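PDB 3LIU: putative cell adhesion protein from Parabacteroides distasonis, which probably serves as a fimbrillin-type subunit of cell-surface pili, through which the bacterium would attach to its surroundings. Local coordinates for residues A[49-54]-A[107-112]; A[141-146]-A[151-156]; A[242-247]-A[373-378]; A[315-320]-A[324-329]. All blocks are in the same frame, centred on the assembly; numbering follows the deposited sequence.

The elongated chain holds two contacts on each side of its centre. Contacts 1 and 2, with centres about 23 Å apart, come first along the chain and fall within the FimA family region; their nearest atoms are about 7 Å apart, and both reach the same extended set of strands. Contacts 3 and 4, also about 23 Å between centres, belong to the other side, contact 4 being nested inside the long loop that contact 3 closes. These two touch where Met378 SE, a selenomethionine, packs 4.2 Å from Lys328 NZ. The centres of contacts 2 and 4 are about 69 Å apart, in keeping with an elongated molecule.

Contact 1: residues A[49-54]-A[107-112]; sequences GVFGVD and TDFIET
Phe109 leans from the short helix 106-110 onto Phe51 and Gly49 of strand 45-52; all three residues are buried and meet by van der Waals packing, with no hydrogen bond between them. The first torsion of Phe109 turns CG anti to the backbone N (chi1 -178°), which carries the ring toward the strand. Starting at the root, Phe109 CB rests 3.7 Å from Phe51 CZ, the far end of the partner ring. Phe109 CG lies 3.9 Å from Phe51 CE2. Further out, Phe109 CD2 approaches Phe51 CZ at 3.7 Å, meeting that ring at its edge and near its plane. The two rings are steeply inclined, with planes at 70° and centroids 5.6 Å apart, a slanted meeting that is neither a stack nor a T. Beyond Phe51, Phe109 CE2 reaches Gly49 CA at 3.9 Å, and at the tip Phe109 CZ lies 4.0 Å from Gly49 N. Gly49 matters through what it lacks: a beta carbon there would point at the helix and run into Phe109 CE2. Cutting Phe109 back to an alanine would probably open a gap over Gly49 and leave Phe51 CZ and CE2 with only CB of this neighbour. Around the pair, Val87 and Val89 of strand 82-90, Ile59 of strand 57-66 and Leu100 of helix 94-101 pack on Phe109. The arrangement is that of a short helix laid against a beta-sheet, its inward aromatic filling the hydrophobic core of the FimA-type domain, a family grouped with the transthyretin-like folds.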
loop_
_atom_site.group_PDB
_atom_site.type_symbol
_atom_site.label_atom_id
_atom_site.label_comp_id
_atom_site.label_asym_id
_atom_site.label_seq_id
_atom_site.Cartn_x
_atom_site.Cartn_y
_atom_site.Cartn_z
ATOM N N GLY A 49 -7.215 -20.229 -2.571
ATOM C CA GLY A 49 -6.562 -21.315 -1.849
ATOM C C GLY A 49 -7.595 -21.956 -0.960
ATOM O O GLY A 49 -8.217 -21.257 -0.118
ATOM N N VAL A 50 -7.791 -23.261 -1.135
ATOM C CA VAL A 50 -8.732 -24.026 -0.283
ATOM C C VAL A 50 -7.930 -25.059 0.526
ATOM O O VAL A 50 -7.304 -25.939 -0.062
ATOM C CB VAL A 50 -9.746 -24.790 -1.176
ATOM C CG1 VAL A 50 -10.845 -25.455 -0.324
ATOM C CG2 VAL A 50 -10.373 -23.852 -2.190
ATOM N N PHE A 51 -7.956 -24.967 1.851
ATOM C CA PHE A 51 -7.113 -25.816 2.708
ATOM C C PHE A 51 -7.985 -26.598 3.698
ATOM O O PHE A 51 -8.593 -26.044 4.631
ATOM C CB PHE A 51 -6.040 -24.961 3.422
ATOM C CG PHE A 51 -5.076 -24.277 2.478
ATOM C CD1 PHE A 51 -3.909 -24.897 2.063
ATOM C CD2 PHE A 51 -5.352 -23.019 1.988
ATOM C CE1 PHE A 51 -3.023 -24.246 1.189
ATOM C CE2 PHE A 51 -4.506 -22.384 1.129
ATOM C CZ PHE A 51 -3.329 -22.990 0.723
ATOM N N GLY A 52 -8.077 -27.896 3.474
ATOM C CA GLY A 52 -8.933 -28.727 4.311
ATOM C C GLY A 52 -8.343 -28.821 5.700
ATOM O O GLY A 52 -7.142 -28.732 5.865
ATOM N N VAL A 53 -9.181 -28.996 6.710
ATOM C CA VAL A 53 -8.660 -29.042 8.075
ATOM C C VAL A 53 -7.777 -30.275 8.291
ATOM O O VAL A 53 -6.937 -30.246 9.143
ATOM C CB VAL A 53 -9.784 -29.021 9.135
ATOM C CG1 VAL A 53 -10.454 -27.664 9.134
ATOM C CG2 VAL A 53 -10.762 -30.137 8.890
ATOM N N ASP A 54 -7.968 -31.330 7.508
ATOM C CA ASP A 54 -7.171 -32.562 7.595
ATOM C C ASP A 54 -5.939 -32.596 6.694
ATOM O O ASP A 54 -5.375 -33.681 6.487
ATOM C CB ASP A 54 -8.043 -33.750 7.187
ATOM C CG ASP A 54 -8.653 -33.557 5.815
ATOM O OD1 ASP A 54 -9.226 -32.467 5.592
ATOM O OD2 ASP A 54 -8.568 -34.461 4.969
ATOM N N THR A 107 -1.150 -20.796 6.391
ATOM C CA THR A 107 -0.150 -19.806 6.830
ATOM C C THR A 107 0.885 -19.499 5.755
ATOM O O THR A 107 1.132 -18.327 5.514
ATOM C CB THR A 107 0.588 -20.226 8.069
ATOM O OG1 THR A 107 -0.371 -20.482 9.083
ATOM C CG2 THR A 107 1.566 -19.125 8.554
ATOM N N ASP A 108 1.500 -20.524 5.141
ATOM C CA ASP A 108 2.451 -20.279 4.027
ATOM C C ASP A 108 1.771 -19.528 2.881
ATOM O O ASP A 108 2.386 -18.673 2.263
ATOM C CB ASP A 108 3.107 -21.571 3.500
ATOM C CG ASP A 108 4.088 -22.174 4.521
ATOM O OD1 ASP A 108 4.956 -21.411 4.918
ATOM O OD2 ASP A 108 3.998 -23.366 4.938
ATOM N N PHE A 109 0.488 -19.815 2.641
ATOM C CA PHE A 109 -0.229 -19.135 1.556
ATOM C C PHE A 109 -0.255 -17.624 1.856
ATOM O O PHE A 109 0.248 -16.831 1.084
ATOM C CB PHE A 109 -1.625 -19.757 1.370
ATOM C CG PHE A 109 -2.437 -19.156 0.253
ATOM C CD1 PHE A 109 -3.155 -17.985 0.446
ATOM C CD2 PHE A 109 -2.546 -19.800 -0.951
ATOM C CE1 PHE A 109 -3.905 -17.415 -0.593
ATOM C CE2 PHE A 109 -3.292 -19.277 -1.970
ATOM C CZ PHE A 109 -3.972 -18.063 -1.790
ATOM N N ILE A 110 -0.782 -17.236 3.006
ATOM C CA ILE A 110 -1.065 -15.817 3.277
ATOM C C ILE A 110 0.244 -15.031 3.543
ATOM O O ILE A 110 0.312 -13.820 3.315
ATOM C CB ILE A 110 -2.112 -15.610 4.429
ATOM C CG1 ILE A 110 -1.512 -15.964 5.791
ATOM C CG2 ILE A 110 -3.392 -16.400 4.134
ATOM C CD1 ILE A 110 -2.488 -15.659 7.024
ATOM N N GLU A 111 1.270 -15.741 4.018
ATOM C CA GLU A 111 2.625 -15.170 4.211
ATOM C C GLU A 111 3.436 -15.031 2.931
ATOM O O GLU A 111 4.538 -14.486 2.989
ATOM C CB GLU A 111 3.430 -15.997 5.228
ATOM C CG GLU A 111 2.941 -15.836 6.673
ATOM C CD GLU A 111 3.367 -14.468 7.262
ATOM O OE1 GLU A 111 4.412 -13.875 6.868
ATOM O OE2 GLU A 111 2.631 -13.961 8.109
ATOM N N THR A 112 2.937 -15.525 1.800
ATOM C CA THR A 112 3.606 -15.349 0.536
ATOM C C THR A 112 4.003 -13.884 0.282
ATOM O O THR A 112 3.213 -12.979 0.482
ATOM C CB THR A 112 2.749 -15.855 -0.643
ATOM O OG1 THR A 112 2.480 -17.232 -0.452
ATOM C CG2 THR A 112 3.487 -15.704 -1.943
#

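Contact 2: residues A[141-146]-A[151-156]; sequences TNYIGY and GDITVK
Tyr143 and Tyr146 from one segment face Ile153 and Val155 from the other, and no hydrogen bond links the two. The CH-pi contact is made by Val155 CG2, which sits 3.9 Å from the centroid of the Tyr143 ring and 17° off its normal. Thr141 CG2 lies over the opposite face, both methyls being displaced toward the rim. Strands 141-144 and 151-155 do not pair directly: strand 158-162 pairs with both, parallel to the first and antiparallel to the second, and the contact therefore reaches across this intervening strand. The remaining apolar contacts divide between the two branched residues. Ile153 CG1 touches Tyr143 CD2 at 3.8 Å, while the next carbon along, Ile153 CD1, meets Tyr146 CB at 3.7 Å. Val155 spreads its methyls: CG1, anti to the backbone N (chi1 -175°), runs to Tyr146 CE2 at 3.8 Å, while CG2 turns to the face of Tyr143. Val155 CB itself lies 3.6 Å from Tyr143 OH. The tyrosines also meet each other, Tyr143 CD1 lying over the centre of the Tyr146 ring. As for polar groups, Tyr143 OH is hydrogen-bonded to Ile158 O, which fixes the far end of the ring.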
loop_
_atom_site.group_PDB
_atom_site.type_symbol
_atom_site.label_atom_id
_atom_site.label_comp_id
_atom_site.label_asym_id
_atom_site.label_seq_id
_atom_site.Cartn_x
_atom_site.Cartn_y
_atom_site.Cartn_z
ATOM N N THR A 141 -22.287 -28.769 -6.109
ATOM C CA THR A 141 -21.691 -27.462 -6.284
ATOM C C THR A 141 -21.811 -26.592 -5.000
ATOM O O THR A 141 -22.914 -26.247 -4.569
ATOM C CB THR A 141 -22.263 -26.732 -7.524
ATOM O OG1 THR A 141 -21.972 -27.499 -8.699
ATOM C CG2 THR A 141 -21.618 -25.332 -7.674
ATOM N N ASN A 142 -20.673 -26.263 -4.388
ATOM C CA ASN A 142 -20.662 -25.346 -3.250
ATOM C C ASN A 142 -20.417 -23.922 -3.725
ATOM O O ASN A 142 -19.486 -23.671 -4.501
ATOM C CB ASN A 142 -19.590 -25.706 -2.229
ATOM C CG ASN A 142 -19.861 -27.019 -1.557
ATOM O OD1 ASN A 142 -20.515 -27.070 -0.509
ATOM N ND2 ASN A 142 -19.363 -28.089 -2.143
ATOM N N TYR A 143 -21.231 -22.996 -3.226
ATOM C CA TYR A 143 -21.084 -21.601 -3.592
ATOM C C TYR A 143 -20.572 -20.788 -2.398
ATOM O O TYR A 143 -20.980 -21.021 -1.249
ATOM C CB TYR A 143 -22.440 -21.052 -4.053
ATOM C CG TYR A 143 -22.974 -21.657 -5.323
ATOM C CD1 TYR A 143 -22.455 -21.281 -6.543
ATOM C CD2 TYR A 143 -24.021 -22.572 -5.296
ATOM C CE1 TYR A 143 -22.919 -21.817 -7.700
ATOM C CE2 TYR A 143 -24.504 -23.114 -6.460
ATOM C CZ TYR A 143 -23.934 -22.728 -7.662
ATOM O OH TYR A 143 -24.364 -23.219 -8.858
ATOM N N ILE A 144 -19.665 -19.851 -2.672
ATOM C CA ILE A 144 -19.256 -18.870 -1.688
ATOM C C ILE A 144 -19.473 -17.488 -2.249
ATOM O O ILE A 144 -18.828 -17.066 -3.236
ATOM C CB ILE A 144 -17.793 -19.058 -1.264
ATOM C CG1 ILE A 144 -17.622 -20.445 -0.639
ATOM C CG2 ILE A 144 -17.362 -17.916 -0.312
ATOM C CD1 ILE A 144 -16.166 -20.805 -0.271
ATOM N N GLY A 145 -20.394 -16.773 -1.616
ATOM C CA GLY A 145 -20.668 -15.389 -1.954
ATOM C C GLY A 145 -21.876 -15.149 -2.839
ATOM O O GLY A 145 -22.071 -14.023 -3.302
ATOM N N TYR A 146 -22.704 -16.178 -3.051
ATOM C CA TYR A 146 -23.817 -16.079 -3.999
ATOM C C TYR A 146 -25.161 -15.832 -3.330
ATOM O O TYR A 146 -26.183 -15.728 -4.010
ATOM C CB TYR A 146 -23.894 -17.357 -4.829
ATOM C CG TYR A 146 -22.865 -17.470 -5.894
ATOM C CD1 TYR A 146 -21.546 -17.809 -5.591
ATOM C CD2 TYR A 146 -23.202 -17.256 -7.225
ATOM C CE1 TYR A 146 -20.597 -17.934 -6.600
ATOM C CE2 TYR A 146 -22.269 -17.389 -8.234
ATOM C CZ TYR A 146 -20.965 -17.705 -7.915
ATOM O OH TYR A 146 -20.056 -17.829 -8.937
ATOM N N GLY A 151 -27.506 -22.133 2.552
ATOM C CA GLY A 151 -28.613 -22.970 2.141
ATOM C C GLY A 151 -28.639 -23.307 0.667
ATOM O O GLY A 151 -27.809 -22.843 -0.124
ATOM N N ASP A 152 -29.615 -24.117 0.290
ATOM C CA ASP A 152 -29.658 -24.626 -1.066
ATOM C C ASP A 152 -30.076 -23.513 -2.002
ATOM O O ASP A 152 -31.020 -22.823 -1.733
ATOM C CB ASP A 152 -30.566 -25.852 -1.143
ATOM C CG ASP A 152 -30.051 -27.003 -0.283
ATOM O OD1 ASP A 152 -28.858 -26.985 0.104
ATOM O OD2 ASP A 152 -30.828 -27.924 0.024
ATOM N N ILE A 153 -29.313 -23.290 -3.057
ATOM C CA ILE A 153 -29.654 -22.284 -4.040
ATOM C C ILE A 153 -29.430 -22.852 -5.429
ATOM O O ILE A 153 -28.862 -23.949 -5.575
ATOM C CB ILE A 153 -28.846 -20.986 -3.855
ATOM C CG1 ILE A 153 -27.357 -21.188 -4.186
ATOM C CG2 ILE A 153 -29.059 -20.453 -2.444
ATOM C CD1 ILE A 153 -26.553 -19.872 -4.234
ATOM N N THR A 154 -29.905 -22.127 -6.436
ATOM C CA THR A 154 -29.622 -22.469 -7.839
ATOM C C THR A 154 -29.098 -21.254 -8.558
ATOM O O THR A 154 -29.629 -20.150 -8.433
ATOM C CB THR A 154 -30.852 -23.068 -8.564
ATOM O OG1 THR A 154 -31.133 -24.344 -7.996
ATOM C CG2 THR A 154 -30.582 -23.253 -10.056
ATOM N N VAL A 155 -28.002 -21.460 -9.266
ATOM C CA VAL A 155 -27.339 -20.405 -9.986
ATOM C C VAL A 155 -27.158 -20.928 -11.416
ATOM O O VAL A 155 -26.530 -21.987 -11.652
ATOM C CB VAL A 155 -26.010 -20.038 -9.304
ATOM C CG1 VAL A 155 -25.370 -18.844 -9.981
ATOM C CG2 VAL A 155 -26.252 -19.760 -7.817
ATOM N N LYS A 156 -27.774 -20.218 -12.360
ATOM C CA LYS A 156 -27.744 -20.617 -13.777
ATOM C C LYS A 156 -28.085 -22.089 -13.949
ATOM O O LYS A 156 -27.382 -22.819 -14.638
ATOM C CB LYS A 156 -26.365 -20.292 -14.358
ATOM C CG LYS A 156 -25.989 -18.856 -14.054
ATOM C CD LYS A 156 -25.018 -18.237 -15.034
ATOM C CE LYS A 156 -24.832 -16.750 -14.696
ATOM N NZ LYS A 156 -23.905 -16.014 -15.638
#

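Contact 3: residues A[242-247]-A[373-378]; sequences LLFLTS and IPYDPM
Phe244 and Tyr375 both hold CG anti to their own carbonyl carbon (chi1 -64° and -57°), and these torsions swing the two rings toward each other from separate loops, with Pro374 at their junction. Pro374 CG stands 3.6 Å from the centroid of the Phe244 ring, almost exactly on its normal, a CH-pi contact over the middle of the face. The same carbon also lies over the centre of the Tyr375 ring, 3.9 Å above its plane, so one ring methylene fills the corner between two aromatics whose planes stand at 85°. Where the rings meet, Tyr375 OH comes to the edge of Phe244, 3.7 Å from Phe244 CE1. The hydroxyl has its own polar partner: Tyr375 OH donates to a water at 2.7 Å, and that water in turn donates to Leu242 O at 2.7 Å. One bridging water thus joins the loops beside the apolar contact. Segment 242-247 follows strand 238-240 and segment 373-378 follows strand 358-366; next to them Tyr375 packs on Phe204 and Ala206 of strand 193-213, while Tyr332 of strand 326-336 touches both Phe244 and Pro374.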
loop_
_atom_site.group_PDB
_atom_site.type_symbol
_atom_site.label_atom_id
_atom_site.label_comp_id
_atom_site.label_asym_id
_atom_site.label_seq_id
_atom_site.Cartn_x
_atom_site.Cartn_y
_atom_site.Cartn_z
ATOM N N LEU A 242 14.210 8.340 -5.981
ATOM C CA LEU A 242 15.426 8.923 -6.524
ATOM C C LEU A 242 16.656 8.449 -5.754
ATOM O O LEU A 242 16.563 8.127 -4.558
ATOM C CB LEU A 242 15.353 10.465 -6.410
ATOM C CG LEU A 242 14.238 11.137 -7.200
ATOM C CD1 LEU A 242 13.990 12.574 -6.672
ATOM C CD2 LEU A 242 14.543 11.068 -8.685
ATOM N N LEU A 243 17.804 8.436 -6.440
ATOM C CA LEU A 243 19.094 8.177 -5.828
ATOM C C LEU A 243 19.928 9.475 -5.826
ATOM O O LEU A 243 19.766 10.336 -6.670
ATOM C CB LEU A 243 19.841 7.062 -6.548
ATOM C CG LEU A 243 19.143 5.710 -6.655
ATOM C CD1 LEU A 243 19.942 4.709 -7.591
ATOM C CD2 LEU A 243 18.975 5.152 -5.273
ATOM N N PHE A 244 20.801 9.619 -4.838
ATOM C CA PHE A 244 21.611 10.825 -4.714
ATOM C C PHE A 244 23.096 10.434 -4.697
ATOM O O PHE A 244 23.442 9.240 -4.662
ATOM C CB PHE A 244 21.160 11.644 -3.486
ATOM C CG PHE A 244 19.757 12.153 -3.610
ATOM C CD1 PHE A 244 18.678 11.378 -3.197
ATOM C CD2 PHE A 244 19.500 13.377 -4.232
ATOM C CE1 PHE A 244 17.361 11.848 -3.358
ATOM C CE2 PHE A 244 18.196 13.825 -4.396
ATOM C CZ PHE A 244 17.135 13.059 -3.946
ATOM N N LEU A 245 23.979 11.412 -4.834
ATOM C CA LEU A 245 25.425 11.082 -4.887
ATOM C C LEU A 245 25.911 10.612 -3.504
ATOM O O LEU A 245 25.455 11.107 -2.459
ATOM C CB LEU A 245 26.274 12.262 -5.397
ATOM C CG LEU A 245 26.304 12.409 -6.911
ATOM C CD1 LEU A 245 27.072 13.656 -7.231
ATOM C CD2 LEU A 245 26.911 11.166 -7.578
ATOM N N THR A 246 26.818 9.639 -3.516
ATOM C CA THR A 246 27.411 9.102 -2.286
ATOM C C THR A 246 28.846 9.630 -2.038
ATOM O O THR A 246 29.406 9.423 -0.957
ATOM C CB THR A 246 27.384 7.551 -2.290
ATOM O OG1 THR A 246 28.114 7.058 -3.420
ATOM C CG2 THR A 246 25.948 7.034 -2.361
ATOM N N SER A 247 29.420 10.320 -3.024
ATOM C CA SER A 247 30.750 10.962 -2.885
ATOM C C SER A 247 30.759 12.348 -3.528
ATOM O O SER A 247 30.026 12.587 -4.492
ATOM C CB SER A 247 31.860 10.116 -3.527
ATOM O OG SER A 247 32.075 8.905 -2.821
ATOM N N ILE A 373 19.671 19.352 0.898
ATOM C CA ILE A 373 19.828 17.909 0.781
ATOM C C ILE A 373 18.559 17.195 1.327
ATOM O O ILE A 373 17.824 17.748 2.181
ATOM C CB ILE A 373 21.173 17.435 1.393
ATOM C CG1 ILE A 373 21.201 17.629 2.924
ATOM C CG2 ILE A 373 22.410 18.243 0.747
ATOM C CD1 ILE A 373 22.491 17.117 3.583
ATOM N N PRO A 374 18.246 16.012 0.773
ATOM C CA PRO A 374 16.955 15.416 1.063
ATOM C C PRO A 374 16.814 14.757 2.410
ATOM O O PRO A 374 15.718 14.743 2.962
ATOM C CB PRO A 374 16.788 14.382 -0.061
ATOM C CG PRO A 374 18.220 14.038 -0.474
ATOM C CD PRO A 374 18.904 15.360 -0.382
ATOM N N TYR A 375 17.880 14.208 2.970
ATOM C CA TYR A 375 17.716 13.326 4.127
ATOM C C TYR A 375 18.273 13.879 5.418
ATOM O O TYR A 375 18.459 13.145 6.381
ATOM C CB TYR A 375 18.347 11.986 3.815
ATOM C CG TYR A 375 17.772 11.325 2.573
ATOM C CD1 TYR A 375 16.403 11.343 2.317
ATOM C CD2 TYR A 375 18.592 10.687 1.662
ATOM C CE1 TYR A 375 15.863 10.721 1.214
ATOM C CE2 TYR A 375 18.062 10.063 0.537
ATOM C CZ TYR A 375 16.693 10.068 0.327
ATOM O OH TYR A 375 16.149 9.441 -0.761
ATOM N N ASP A 376 18.550 15.170 5.436
ATOM C CA ASP A 376 18.843 15.902 6.695
ATOM C C ASP A 376 18.281 17.313 6.588
ATOM O O ASP A 376 18.198 17.858 5.488
ATOM C CB ASP A 376 20.344 16.021 6.943
ATOM C CG ASP A 376 20.942 14.767 7.535
ATOM O OD1 ASP A 376 20.529 14.330 8.623
ATOM O OD2 ASP A 376 21.822 14.194 6.890
ATOM N N PRO A 377 17.880 17.918 7.721
ATOM C CA PRO A 377 17.407 19.304 7.668
ATOM C C PRO A 377 18.597 20.254 7.795
ATOM O O PRO A 377 19.675 19.826 8.175
ATOM C CB PRO A 377 16.525 19.407 8.920
ATOM C CG PRO A 377 17.237 18.510 9.900
ATOM C CD PRO A 377 17.653 17.328 9.050
HETATM N N MSE A 378 18.378 21.528 7.471
HETATM C CA MSE A 378 19.327 22.604 7.718
HETATM C C MSE A 378 18.629 23.601 8.629
HETATM O O MSE A 378 17.696 24.272 8.194
HETATM C CB MSE A 378 19.749 23.273 6.410
HETATM C CG MSE A 378 20.867 22.526 5.720
HETATM SE SE MSE A 378 21.528 23.276 4.055
HETATM C CE MSE A 378 22.329 21.524 3.623
HETATM O O HOH W 1 17.788 7.783 -2.129
#

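Contact 4: residues A[315-320]-A[324-329]; sequences YTYLPQ and ESITKE
Tyr315 and Tyr317 exchange backbone hydrogen bonds with Lys328 and Ile326. In the first pair Tyr315 N donates to Lys328 O at 2.9 Å and Lys328 N returns a bond to Tyr315 O; in the second, Tyr317 N donates to Ile326 O and Ile326 N to Tyr317 O at 2.9 Å, the latter bond nearly straight at 165°. Between them lies the non-hydrogen-bonded pair Thr316 and Thr327, where Thr316 CA also makes a CA-H...O contact with Ile326 O. Their side chains supply the polar link that the backbone lacks here: Thr316 OG1 and Thr327 OG1 are hydrogen-bonded at 2.6 Å. Strands 308-319 and 326-336 thus form a beta hairpin, whose short segments near the turn run nearly antiparallel, at 155° between their N-to-C directions, and strand 193-213 pairs with the opposite edge of 308-319. Apolar contacts gather on the face bearing Tyr317 and Ile326. Tyr317 CG sits between its backbone N and carbonyl carbon (chi1 61°), which lays the ring alongside Ile326, with Tyr317 CZ 4.0 Å from Ile326 CB. At the ring's end Tyr317 OH meets Ile326 CD1 at 3.7 Å. A serine in place of Tyr317 would probably strip Ile326 of this flank and leave its CD1 resting on Pro319 with less to hold its rotation. Pro319 CG touches that methyl at 3.9 Å, crossing the isoleucine at about a right angle. Nearer the turn, Leu318 CD1 approaches the backbone of Glu324 uncomfortably closely, and the detail there is doubtful.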
loop_
_atom_site.group_PDB
_atom_site.type_symbol
_atom_site.label_atom_id
_atom_site.label_comp_id
_atom_site.label_asym_id
_atom_site.label_seq_id
_atom_site.Cartn_x
_atom_site.Cartn_y
_atom_site.Cartn_z
ATOM N N TYR A 315 11.944 28.280 -2.977
ATOM C CA TYR A 315 11.282 29.038 -1.911
ATOM C C TYR A 315 11.846 30.433 -1.919
ATOM O O TYR A 315 13.071 30.642 -1.910
ATOM C CB TYR A 315 11.496 28.363 -0.550
ATOM C CG TYR A 315 11.039 29.179 0.642
ATOM C CD1 TYR A 315 9.691 29.215 1.036
ATOM C CD2 TYR A 315 11.944 29.925 1.366
ATOM C CE1 TYR A 315 9.287 29.984 2.140
ATOM C CE2 TYR A 315 11.556 30.688 2.456
ATOM C CZ TYR A 315 10.248 30.720 2.844
ATOM O OH TYR A 315 9.931 31.509 3.919
ATOM N N THR A 316 10.943 31.390 -1.922
ATOM C CA THR A 316 11.303 32.794 -1.950
ATOM C C THR A 316 10.803 33.481 -0.668
ATOM O O THR A 316 9.647 33.304 -0.269
ATOM C CB THR A 316 10.674 33.459 -3.209
ATOM O OG1 THR A 316 11.077 32.727 -4.378
ATOM C CG2 THR A 316 11.082 34.909 -3.323
ATOM N N TYR A 317 11.676 34.265 -0.037
ATOM C CA TYR A 317 11.317 34.994 1.169
ATOM C C TYR A 317 11.888 36.408 1.128
ATOM O O TYR A 317 12.800 36.698 0.362
ATOM C CB TYR A 317 11.829 34.265 2.394
ATOM C CG TYR A 317 13.330 34.125 2.424
ATOM C CD1 TYR A 317 13.977 33.183 1.618
ATOM C CD2 TYR A 317 14.100 34.915 3.278
ATOM C CE1 TYR A 317 15.338 33.038 1.663
ATOM C CE2 TYR A 317 15.473 34.800 3.309
ATOM C CZ TYR A 317 16.094 33.864 2.503
ATOM O OH TYR A 317 17.471 33.748 2.511
ATOM N N LEU A 318 11.312 37.282 1.946
ATOM C CA LEU A 318 11.786 38.664 2.096
ATOM C C LEU A 318 12.329 38.824 3.495
ATOM O O LEU A 318 11.562 38.842 4.453
ATOM C CB LEU A 318 10.660 39.665 1.861
ATOM C CG LEU A 318 11.081 41.142 1.891
ATOM C CD1 LEU A 318 12.051 41.483 0.741
ATOM C CD2 LEU A 318 9.838 41.995 1.806
ATOM N N PRO A 319 13.647 38.922 3.623
ATOM C CA PRO A 319 14.237 39.171 4.934
ATOM C C PRO A 319 13.772 40.498 5.525
ATOM O O PRO A 319 13.625 41.485 4.791
ATOM C CB PRO A 319 15.745 39.202 4.642
ATOM C CG PRO A 319 15.907 38.523 3.367
ATOM C CD PRO A 319 14.674 38.781 2.586
ATOM N N GLN A 320 13.480 40.494 6.822
ATOM C CA GLN A 320 13.235 41.725 7.596
ATOM C C GLN A 320 14.048 42.934 7.092
ATOM O O GLN A 320 15.294 42.947 7.181
ATOM C CB GLN A 320 13.623 41.468 9.063
ATOM C CG GLN A 320 13.166 42.530 10.055
ATOM C CD GLN A 320 11.770 42.237 10.583
ATOM O OE1 GLN A 320 10.922 41.687 9.868
ATOM N NE2 GLN A 320 11.526 42.593 11.840
ATOM N N GLU A 324 14.691 43.730 -1.172
ATOM C CA GLU A 324 14.170 42.691 -2.073
ATOM C C GLU A 324 14.314 41.261 -1.536
ATOM O O GLU A 324 15.059 40.985 -0.578
ATOM C CB GLU A 324 14.875 42.769 -3.415
ATOM C CG GLU A 324 16.268 42.278 -3.318
ATOM C CD GLU A 324 17.020 42.388 -4.592
ATOM O OE1 GLU A 324 16.505 41.934 -5.646
ATOM O OE2 GLU A 324 18.154 42.912 -4.510
ATOM N N SER A 325 13.621 40.359 -2.216
ATOM C CA SER A 325 13.488 38.980 -1.754
ATOM C C SER A 325 14.618 38.117 -2.301
ATOM O O SER A 325 15.334 38.531 -3.212
ATOM C CB SER A 325 12.129 38.409 -2.168
ATOM O OG SER A 325 12.044 38.299 -3.579
ATOM N N ILE A 326 14.735 36.916 -1.733
ATOM C CA ILE A 326 15.733 35.936 -2.126
ATOM C C ILE A 326 14.995 34.645 -2.441
ATOM O O ILE A 326 14.096 34.257 -1.703
ATOM C CB ILE A 326 16.743 35.663 -0.960
ATOM C CG1 ILE A 326 17.528 36.948 -0.593
ATOM C CG2 ILE A 326 17.662 34.501 -1.314
ATOM C CD1 ILE A 326 18.314 36.861 0.767
ATOM N N THR A 327 15.384 33.985 -3.515
ATOM C CA THR A 327 14.892 32.644 -3.837
ATOM C C THR A 327 16.009 31.619 -3.607
ATOM O O THR A 327 17.122 31.755 -4.119
ATOM C CB THR A 327 14.404 32.554 -5.275
ATOM O OG1 THR A 327 13.351 33.516 -5.462
ATOM C CG2 THR A 327 13.922 31.134 -5.617
ATOM N N LYS A 328 15.697 30.636 -2.792
ATOM C CA LYS A 328 16.528 29.454 -2.611
ATOM C C LYS A 328 15.953 28.398 -3.515
ATOM O O LYS A 328 14.813 27.976 -3.349
ATOM C CB LYS A 328 16.500 28.986 -1.170
ATOM C CG LYS A 328 17.506 27.782 -0.895
ATOM C CD LYS A 328 17.642 27.463 0.610
ATOM C CE LYS A 328 18.697 26.379 0.886
ATOM N NZ LYS A 328 18.841 26.070 2.356
ATOM N N GLU A 329 16.735 27.964 -4.481
ATOM C CA GLU A 329 16.233 26.974 -5.396
ATOM C C GLU A 329 16.454 25.588 -4.840
ATOM O O GLU A 329 17.352 25.389 -4.048
ATOM C CB GLU A 329 16.953 27.059 -6.719
ATOM C CG GLU A 329 16.749 28.346 -7.442
ATOM C CD GLU A 329 17.280 28.228 -8.841
ATOM O OE1 GLU A 329 17.011 27.215 -9.496
ATOM O OE2 GLU A 329 17.983 29.117 -9.284
#